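Local coordinates for pili retraction protein PilT (Thermus thermophilus, PDB 5FL3) that probably binds and hydrolyses ATP as a secretion-type ATPase, the activity expected of a motor that retracts type IV pili, at residues 11-16 with 80-85; 133-138 with 268-273; 291-296 with 324-329. All blocks are in the same frame, centred on the assembly; numbering follows the deposited sequence.

Interaction 1: 11-16 with 80-85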
loop_
_atom_site.group_PDB
_atom_site.type_symbol
_atom_site.label_atom_id
_atom_site.label_comp_id
_atom_site.label_asym_id
_atom_site.label_seq_id
_atom_site.Cartn_x
_atom_site.Cartn_y
_atom_site.Cartn_z
ATOM N N SER A 11 -0.732 32.758 5.888
ATOM C CA SER A 11 -1.251 32.399 4.582
ATOM C C SER A 11 -0.812 30.967 4.273
ATOM O O SER A 11 -1.544 30.199 3.640
ATOM C CB SER A 11 -0.741 33.368 3.509
ATOM O OG SER A 11 -1.376 33.128 2.269
ATOM N N LEU A 12 0.392 30.628 4.732
ATOM C CA LEU A 12 0.937 29.281 4.606
ATOM C C LEU A 12 -0.054 28.262 5.115
ATOM O O LEU A 12 -0.454 27.333 4.393
ATOM C CB LEU A 12 2.247 29.141 5.387
ATOM C CG LEU A 12 2.873 27.744 5.412
ATOM C CD1 LEU A 12 3.225 27.321 3.994
ATOM C CD2 LEU A 12 4.109 27.683 6.310
ATOM N N VAL A 13 -0.448 28.458 6.369
ATOM C CA VAL A 13 -1.352 27.545 7.038
ATOM C C VAL A 13 -2.657 27.429 6.268
ATOM O O VAL A 13 -3.238 26.350 6.172
ATOM C CB VAL A 13 -1.609 27.997 8.473
ATOM C CG1 VAL A 13 -2.782 27.233 9.084
ATOM C CG2 VAL A 13 -0.342 27.801 9.286
ATOM N N GLU A 14 -3.084 28.541 5.683
ATOM C CA GLU A 14 -4.295 28.551 4.886
ATOM C C GLU A 14 -4.116 27.785 3.580
ATOM O O GLU A 14 -4.974 26.971 3.205
ATOM C CB GLU A 14 -4.739 29.996 4.626
ATOM C CG GLU A 14 -5.924 30.424 5.508
ATOM C CD GLU A 14 -5.937 31.911 5.833
ATOM O OE1 GLU A 14 -5.555 32.728 4.965
ATOM O OE2 GLU A 14 -6.322 32.261 6.968
ATOM N N MET A 15 -3.004 28.031 2.893
ATOM C CA MET A 15 -2.681 27.289 1.669
ATOM C C MET A 15 -2.611 25.769 1.877
ATOM O O MET A 15 -3.238 25.002 1.126
ATOM C CB MET A 15 -1.357 27.769 1.090
ATOM C CG MET A 15 -0.983 27.079 -0.214
ATOM S SD MET A 15 0.700 27.478 -0.709
ATOM C CE MET A 15 1.610 26.801 0.692
ATOM N N LEU A 16 -1.838 25.352 2.887
ATOM C CA LEU A 16 -1.738 23.950 3.274
ATOM C C LEU A 16 -3.115 23.351 3.516
ATOM O O LEU A 16 -3.428 22.249 3.036
ATOM C CB LEU A 16 -0.864 23.791 4.522
ATOM C CG LEU A 16 0.644 24.056 4.379
ATOM C CD1 LEU A 16 1.323 24.044 5.734
ATOM C CD2 LEU A 16 1.308 23.037 3.487
ATOM N N PHE A 80 10.953 15.602 9.343
ATOM C CA PHE A 80 10.266 16.005 10.576
ATOM C C PHE A 80 8.722 16.009 10.494
ATOM O O PHE A 80 8.126 16.177 9.424
ATOM C CB PHE A 80 10.768 17.395 11.020
ATOM C CG PHE A 80 10.396 18.514 10.077
ATOM C CD1 PHE A 80 11.209 18.831 8.990
ATOM C CD2 PHE A 80 9.228 19.243 10.269
ATOM C CE1 PHE A 80 10.866 19.846 8.119
ATOM C CE2 PHE A 80 8.884 20.260 9.397
ATOM C CZ PHE A 80 9.709 20.557 8.317
ATOM N N ALA A 81 8.083 15.827 11.646
ATOM C CA ALA A 81 6.625 15.889 11.738
ATOM C C ALA A 81 6.127 17.315 11.936
ATOM O O ALA A 81 6.776 18.138 12.569
ATOM C CB ALA A 81 6.129 15.006 12.873
ATOM N N TYR A 82 4.956 17.607 11.398
ATOM C CA TYR A 82 4.361 18.909 11.600
ATOM C C TYR A 82 2.844 18.788 11.560
ATOM O O TYR A 82 2.288 18.107 10.699
ATOM C CB TYR A 82 4.860 19.898 10.558
ATOM C CG TYR A 82 4.067 21.180 10.540
ATOM C CD1 TYR A 82 4.308 22.184 11.474
ATOM C CD2 TYR A 82 3.074 21.388 9.593
ATOM C CE1 TYR A 82 3.577 23.349 11.466
ATOM C CE2 TYR A 82 2.338 22.552 9.576
ATOM C CZ TYR A 82 2.592 23.528 10.514
ATOM O OH TYR A 82 1.855 24.689 10.487
ATOM N N THR A 83 2.170 19.442 12.500
ATOM C CA THR A 83 0.722 19.321 12.568
ATOM C C THR A 83 -0.012 20.654 12.489
ATOM O O THR A 83 0.354 21.613 13.159
ATOM C CB THR A 83 0.315 18.631 13.846
ATOM O OG1 THR A 83 1.205 17.538 14.072
ATOM C CG2 THR A 83 -1.117 18.122 13.735
ATOM N N ILE A 84 -1.034 20.717 11.648
ATOM C CA ILE A 84 -1.966 21.827 11.720
ATOM C C ILE A 84 -3.201 21.309 12.448
ATOM O O ILE A 84 -4.009 20.567 11.865
ATOM C CB ILE A 84 -2.350 22.374 10.346
ATOM C CG1 ILE A 84 -1.108 22.760 9.555
ATOM C CG2 ILE A 84 -3.262 23.589 10.487
ATOM C CD1 ILE A 84 -1.443 23.233 8.165
ATOM N N PRO A 85 -3.332 21.673 13.737
ATOM C CA PRO A 85 -4.382 21.153 14.625
ATOM C C PRO A 85 -5.749 21.078 13.953
ATOM O O PRO A 85 -6.245 22.067 13.417
ATOM C CB PRO A 85 -4.376 22.155 15.775
ATOM C CG PRO A 85 -2.920 22.549 15.873
ATOM C CD PRO A 85 -2.458 22.640 14.432
#
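The opening helix 11-21 lies over the edge strand 78-84 of the antiparallel sheet in the N-terminal domain, and the two meet through Val13 and Leu16 on the helix and Tyr82 and Ile84 on the strand. The segment axes cross at 89° and come no closer than 10.5 Å, a distance spanned by side chains alone, without a hydrogen bond. Val13 and Leu16 are three residues apart and so share one flank of the helix; Tyr82 and Ile84, two apart, share one side of the strand. Ile84 reaches in with both branches. CG1 stands beside its backbone N (chi1 -55°), and from there CD1 comes against the root of Leu16, 3.7 Å from Leu16 CB, and continues to Leu16 CD1. Ile84 CG2, anti to the backbone N, lies 3.9 Å from Val13 CG1, the two side chains sliding past each other in opposite directions. The other methyl of Val13 faces the tip of Tyr82, with Val13 CG2 4.0 Å from Tyr82 OH and the two side chains at about a right angle. Leu16 CD1 approaches the same ring obliquely, 4.2 Å from Tyr82 CE2. Tyr82 and Ile84 also rest on Phe90 of the adjacent strand 88-97, and Leu12, one residue before Val13, packs on Ile59, Ala62 and Leu63 of helix 53-63, so the contact borders a larger apolar layer. A helix lying across one face of the outermost strand of an antiparallel sheet is consistent with the PAS-like N-terminal domain of PilT-type ATPases.

Interaction 2: 133-138 with 268-273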
loop_
_atom_site.group_PDB
_atom_site.type_symbol
_atom_site.label_atom_id
_atom_site.label_comp_id
_atom_site.label_asym_id
_atom_site.label_seq_id
_atom_site.Cartn_x
_atom_site.Cartn_y
_atom_site.Cartn_z
ATOM N N ARG A 133 -5.182 -17.036 11.245
ATOM C CA ARG A 133 -3.853 -17.511 10.911
ATOM C C ARG A 133 -3.672 -17.337 9.400
ATOM O O ARG A 133 -4.628 -17.479 8.650
ATOM C CB ARG A 133 -3.686 -18.987 11.321
ATOM C CG ARG A 133 -4.793 -19.489 12.238
ATOM C CD ARG A 133 -4.668 -20.946 12.623
ATOM N NE ARG A 133 -5.912 -21.488 13.206
ATOM C CZ ARG A 133 -6.468 -21.091 14.358
ATOM N NH1 ARG A 133 -5.901 -20.138 15.095
ATOM N NH2 ARG A 133 -7.591 -21.666 14.790
ATOM N N GLY A 134 -2.461 -17.036 8.943
ATOM C CA GLY A 134 -2.204 -16.989 7.512
ATOM C C GLY A 134 -1.614 -15.684 6.984
ATOM O O GLY A 134 -1.564 -14.659 7.686
ATOM N N LEU A 135 -1.159 -15.730 5.735
ATOM C CA LEU A 135 -0.505 -14.592 5.101
ATOM C C LEU A 135 -1.395 -13.940 4.031
ATOM O O LEU A 135 -1.777 -14.594 3.056
ATOM C CB LEU A 135 0.828 -15.021 4.476
ATOM C CG LEU A 135 1.601 -13.895 3.777
ATOM C CD1 LEU A 135 2.100 -12.849 4.780
ATOM C CD2 LEU A 135 2.755 -14.433 2.929
ATOM N N ILE A 136 -1.728 -12.665 4.236
ATOM C CA ILE A 136 -2.473 -11.871 3.255
ATOM C C ILE A 136 -1.480 -10.941 2.559
ATOM O O ILE A 136 -0.838 -10.132 3.210
ATOM C CB ILE A 136 -3.632 -11.048 3.926
ATOM C CG1 ILE A 136 -4.757 -11.973 4.395
ATOM C CG2 ILE A 136 -4.192 -9.971 2.992
ATOM C CD1 ILE A 136 -5.689 -11.309 5.402
ATOM N N LEU A 137 -1.330 -11.071 1.248
ATOM C CA LEU A 137 -0.411 -10.209 0.492
ATOM C C LEU A 137 -1.148 -9.247 -0.429
ATOM O O LEU A 137 -1.932 -9.667 -1.281
ATOM C CB LEU A 137 0.559 -11.046 -0.342
ATOM C CG LEU A 137 1.582 -11.812 0.478
ATOM C CD1 LEU A 137 2.451 -12.652 -0.451
ATOM C CD2 LEU A 137 2.420 -10.832 1.324
ATOM N N VAL A 138 -0.890 -7.960 -0.253
ATOM C CA VAL A 138 -1.420 -6.940 -1.146
ATOM C C VAL A 138 -0.279 -6.433 -2.043
ATOM O O VAL A 138 0.666 -5.828 -1.543
ATOM C CB VAL A 138 -2.032 -5.774 -0.353
ATOM C CG1 VAL A 138 -2.641 -4.747 -1.307
ATOM C CG2 VAL A 138 -3.058 -6.283 0.615
ATOM N N GLU A 268 1.075 -23.656 2.608
ATOM C CA GLU A 268 0.259 -23.941 3.784
ATOM C C GLU A 268 -0.147 -22.665 4.543
ATOM O O GLU A 268 -1.246 -22.604 5.107
ATOM C CB GLU A 268 0.967 -24.936 4.711
ATOM C CG GLU A 268 2.188 -24.431 5.477
ATOM C CD GLU A 268 2.808 -25.524 6.370
ATOM O OE1 GLU A 268 2.052 -26.282 7.039
ATOM O OE2 GLU A 268 4.056 -25.636 6.392
ATOM N N SER A 269 0.698 -21.634 4.507
ATOM C CA SER A 269 0.408 -20.385 5.230
ATOM C C SER A 269 -0.271 -19.251 4.407
ATOM O O SER A 269 -0.782 -18.295 4.985
ATOM C CB SER A 269 1.702 -19.856 5.854
ATOM O OG SER A 269 2.776 -19.946 4.931
ATOM N N LEU A 270 -0.301 -19.348 3.080
ATOM C CA LEU A 270 -0.979 -18.319 2.278
ATOM C C LEU A 270 -2.496 -18.360 2.459
ATOM O O LEU A 270 -3.076 -19.437 2.590
ATOM C CB LEU A 270 -0.634 -18.474 0.796
ATOM C CG LEU A 270 -1.021 -17.319 -0.127
ATOM C CD1 LEU A 270 -0.448 -16.002 0.382
ATOM C CD2 LEU A 270 -0.569 -17.558 -1.557
ATOM N N LEU A 271 -3.129 -17.186 2.474
ATOM C CA LEU A 271 -4.595 -17.060 2.563
ATOM C C LEU A 271 -5.205 -16.456 1.319
ATOM O O LEU A 271 -6.289 -16.841 0.872
ATOM C CB LEU A 271 -4.991 -16.176 3.721
ATOM C CG LEU A 271 -4.770 -16.699 5.116
ATOM C CD1 LEU A 271 -5.448 -15.740 6.064
ATOM C CD2 LEU A 271 -5.358 -18.073 5.225
ATOM N N GLY A 272 -4.505 -15.456 0.801
ATOM C CA GLY A 272 -4.993 -14.660 -0.307
ATOM C C GLY A 272 -3.919 -13.718 -0.823
ATOM O O GLY A 272 -3.019 -13.303 -0.076
ATOM N N ILE A 273 -3.984 -13.418 -2.117
ATOM C CA ILE A 273 -3.181 -12.355 -2.703
ATOM C C ILE A 273 -4.108 -11.364 -3.403
ATOM O O ILE A 273 -4.982 -11.756 -4.180
ATOM C CB ILE A 273 -2.154 -12.897 -3.705
ATOM C CG1 ILE A 273 -1.342 -14.035 -3.086
ATOM C CG2 ILE A 273 -1.256 -11.772 -4.220
ATOM C CD1 ILE A 273 -0.514 -14.782 -4.101
#
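Leu135 and Leu137 pair with Leu270 and Ile273 on one side of the sheet, Leu135 CD2 lying 4.4 Å from Leu270 CD1 and Leu137 CB 4.3 Å from Ile273 CG2. Helices 218-230 and 243-251 cover this side. Ile136, on the opposite face, brings CG1 to 4.2 Å from Leu271 CD1, the two side chains crossing at a slant. Leu271 owes its place to a beta bulge: Leu135 bridges Leu270 but Ile136 bridges Gly272, which leaves Leu271 as the extra residue, turned toward the partner strand. Its CG rests 3.5 Å from Gly134 CA, where the backbone (phi 125°) suits glycine. Between the strands, which run parallel with 12° between their directions, three main-chain bonds close the pairing. Leu135 N donates to Ser269 O, Leu271 N to Leu135 O, and Leu137 N to Gly272 O, the last nearly straight (174°). The polar edge is reached at Ser269, the last residue of helix 259-269, whose OG turns back to Leu265 O. Strand 134-139 runs on toward the P-loop, whose Lys146 contacts ADP, and its parallel pairing with strand 270-280 is characteristic of the RecA-like core of P-loop ATPases.

Interaction 3: 291-296 with 324-329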
loop_
_atom_site.group_PDB
_atom_site.type_symbol
_atom_site.label_atom_id
_atom_site.label_comp_id
_atom_site.label_asym_id
_atom_site.label_seq_id
_atom_site.Cartn_x
_atom_site.Cartn_y
_atom_site.Cartn_z
ATOM N N LEU A 291 -8.371 -5.120 -9.755
ATOM C CA LEU A 291 -8.025 -6.008 -8.654
ATOM C C LEU A 291 -8.121 -7.475 -9.052
ATOM O O LEU A 291 -9.145 -7.924 -9.602
ATOM C CB LEU A 291 -8.931 -5.712 -7.460
ATOM C CG LEU A 291 -8.805 -6.651 -6.276
ATOM C CD1 LEU A 291 -7.387 -6.601 -5.713
ATOM C CD2 LEU A 291 -9.812 -6.287 -5.209
ATOM N N GLU A 292 -7.026 -8.200 -8.820
ATOM C CA GLU A 292 -6.980 -9.650 -9.009
ATOM C C GLU A 292 -6.910 -10.338 -7.644
ATOM O O GLU A 292 -6.090 -9.955 -6.806
ATOM C CB GLU A 292 -5.792 -10.046 -9.868
ATOM C CG GLU A 292 -5.578 -11.524 -10.004
ATOM C CD GLU A 292 -4.487 -11.819 -11.011
ATOM O OE1 GLU A 292 -4.612 -11.325 -12.147
ATOM O OE2 GLU A 292 -3.506 -12.527 -10.683
ATOM N N ILE A 293 -7.760 -11.347 -7.435
ATOM C CA ILE A 293 -7.840 -12.067 -6.161
ATOM C C ILE A 293 -7.508 -13.544 -6.294
ATOM O O ILE A 293 -8.218 -14.286 -6.971
ATOM C CB ILE A 293 -9.242 -11.941 -5.542
ATOM C CG1 ILE A 293 -9.645 -10.467 -5.470
ATOM C CG2 ILE A 293 -9.314 -12.579 -4.176
ATOM C CD1 ILE A 293 -11.046 -10.235 -4.979
ATOM N N LEU A 294 -6.417 -13.965 -5.647
ATOM C CA LEU A 294 -6.144 -15.385 -5.452
ATOM C C LEU A 294 -6.468 -15.778 -4.023
ATOM O O LEU A 294 -5.870 -15.263 -3.088
ATOM C CB LEU A 294 -4.688 -15.717 -5.770
ATOM C CG LEU A 294 -4.257 -17.142 -5.415
ATOM C CD1 LEU A 294 -5.205 -18.130 -6.050
ATOM C CD2 LEU A 294 -2.844 -17.431 -5.866
ATOM N N ILE A 295 -7.432 -16.666 -3.839
ATOM C CA ILE A 295 -7.730 -17.162 -2.504
ATOM C C ILE A 295 -7.159 -18.557 -2.360
ATOM O O ILE A 295 -7.375 -19.417 -3.212
ATOM C CB ILE A 295 -9.226 -17.179 -2.212
ATOM C CG1 ILE A 295 -9.795 -15.761 -2.272
ATOM C CG2 ILE A 295 -9.485 -17.769 -0.843
ATOM C CD1 ILE A 295 -9.418 -14.908 -1.111
ATOM N N ALA A 296 -6.422 -18.780 -1.278
ATOM C CA ALA A 296 -5.746 -20.047 -1.065
ATOM C C ALA A 296 -6.693 -21.144 -0.547
ATOM O O ALA A 296 -6.602 -21.586 0.600
ATOM C CB ALA A 296 -4.577 -19.859 -0.114
ATOM N N GLY A 324 -14.151 -14.937 -3.598
ATOM C CA GLY A 324 -14.552 -14.874 -4.975
ATOM C C GLY A 324 -13.321 -14.369 -5.706
ATOM O O GLY A 324 -12.949 -13.179 -5.630
ATOM N N MET A 325 -12.665 -15.300 -6.388
ATOM C CA MET A 325 -11.479 -14.990 -7.168
ATOM C C MET A 325 -11.833 -14.393 -8.525
ATOM O O MET A 325 -13.006 -14.365 -8.914
ATOM C CB MET A 325 -10.626 -16.253 -7.353
ATOM C CG MET A 325 -10.045 -16.818 -6.052
ATOM S SD MET A 325 -9.035 -18.286 -6.340
ATOM C CE MET A 325 -10.080 -19.544 -5.620
ATOM N N ARG A 326 -10.800 -13.936 -9.230
ATOM C CA ARG A 326 -10.899 -13.335 -10.559
ATOM C C ARG A 326 -9.498 -12.880 -10.963
ATOM O O ARG A 326 -8.678 -12.552 -10.099
ATOM C CB ARG A 326 -11.851 -12.142 -10.566
ATOM C CG ARG A 326 -11.265 -10.960 -9.851
ATOM C CD ARG A 326 -12.246 -10.250 -8.989
ATOM N NE ARG A 326 -11.757 -8.919 -8.685
ATOM C CZ ARG A 326 -12.476 -7.992 -8.072
ATOM N NH1 ARG A 326 -13.722 -8.267 -7.705
ATOM N NH2 ARG A 326 -11.954 -6.792 -7.839
ATOM N N THR A 327 -9.219 -12.859 -12.261
ATOM C CA THR A 327 -7.936 -12.372 -12.746
ATOM C C THR A 327 -8.033 -10.884 -13.040
ATOM O O THR A 327 -9.135 -10.320 -13.044
ATOM C CB THR A 327 -7.484 -13.113 -14.017
ATOM O OG1 THR A 327 -8.444 -12.913 -15.057
ATOM C CG2 THR A 327 -7.346 -14.589 -13.750
ATOM N N PHE A 328 -6.891 -10.244 -13.277
ATOM C CA PHE A 328 -6.911 -8.870 -13.755
ATOM C C PHE A 328 -7.711 -8.735 -15.042
ATOM O O PHE A 328 -8.543 -7.832 -15.153
ATOM C CB PHE A 328 -5.505 -8.330 -13.994
ATOM C CG PHE A 328 -5.078 -7.329 -12.983
ATOM C CD1 PHE A 328 -5.641 -7.331 -11.722
ATOM C CD2 PHE A 328 -4.159 -6.353 -13.300
ATOM C CE1 PHE A 328 -5.267 -6.417 -10.777
ATOM C CE2 PHE A 328 -3.792 -5.428 -12.348
ATOM C CZ PHE A 328 -4.319 -5.455 -11.084
ATOM N N ASP A 329 -7.449 -9.622 -16.005
ATOM C CA ASP A 329 -8.064 -9.506 -17.316
ATOM C C ASP A 329 -9.564 -9.677 -17.179
ATOM O O ASP A 329 -10.324 -9.082 -17.939
ATOM C CB ASP A 329 -7.483 -10.520 -18.302
ATOM C CG ASP A 329 -6.040 -10.209 -18.679
ATOM O OD1 ASP A 329 -5.574 -9.106 -18.313
ATOM O OD2 ASP A 329 -5.396 -11.055 -19.360
#
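Glu292 can be traced outward from the strand to the start of helix 328-337, meeting Phe328 at both ends of its side chain. Its CB lies 3.3 Å from Phe328 CD1, where the rim of the ring comes up to the strand backbone with Glu292 N near the ring plane. CG, anti to the backbone N (chi1 174°), passes Arg326 O at 3.3 Å. The chain then runs extended to the carboxylate, where OE1 uses its anti lone pair to accept from Phe328 N, with Glu292 OE1 and Phe328 N 2.8 Å apart. The second oxygen, OE2, takes Ala243 N, so both carboxylate oxygens are held. Just before Phe328, Thr327 occupies the N-cap position; its OG1 caps a backbone N of the first turn, while Thr327 N bonds Gln330 OE1, consistent with a capping box. On the other flank Arg326 sends NE to Leu291 O, 2.9 Å and nearly straight (169°), the donor standing above the carbonyl plane. Ile293 CD1 sits over one face of the Arg326 guanidinium, 3.9 Å above its plane and offset toward the rim. The main chains form a single antiparallel bridge, the hydrogen-bonded pair Ile293 with Arg326: Ile293 N gives a bond to Arg326 O at 3.1 Å, and the return from Arg326 N to Ile293 O is weak. The side chains of Met325 and Leu294 lie side by side, pointing the same way, with Met325 SD 3.8 Å from Leu294 CD1. Strand 270-280 pairs with the residues of 291-296 in the sheet, Val300 of helix 298-305 packs on Leu294 and Met325, and Met317 of helix 313-318 reaches Glu292 and Thr327.

How the interactions relate
From the N terminus, interaction 1 comes first, closing a 63-residue excursion that joins the first helix to the edge strand of the N-terminal sheet. Interaction 2 then closes a span of 129 residues, bringing strand 134-139 beside strand 270-280 after the chain has built the P-loop helix and further strands. Interaction 3 follows over 27 residues, folding the chain before helix 328-337 back onto the outermost strand 287-295. The three are in series, and none nests or crosses. Interaction 1 is centred 39 Å from interaction 2, across the chain's centre. Interactions 2 and 3 share one sheet and touch: Ile273 N lies 2.8 Å from Leu294 O, a probable hydrogen bond.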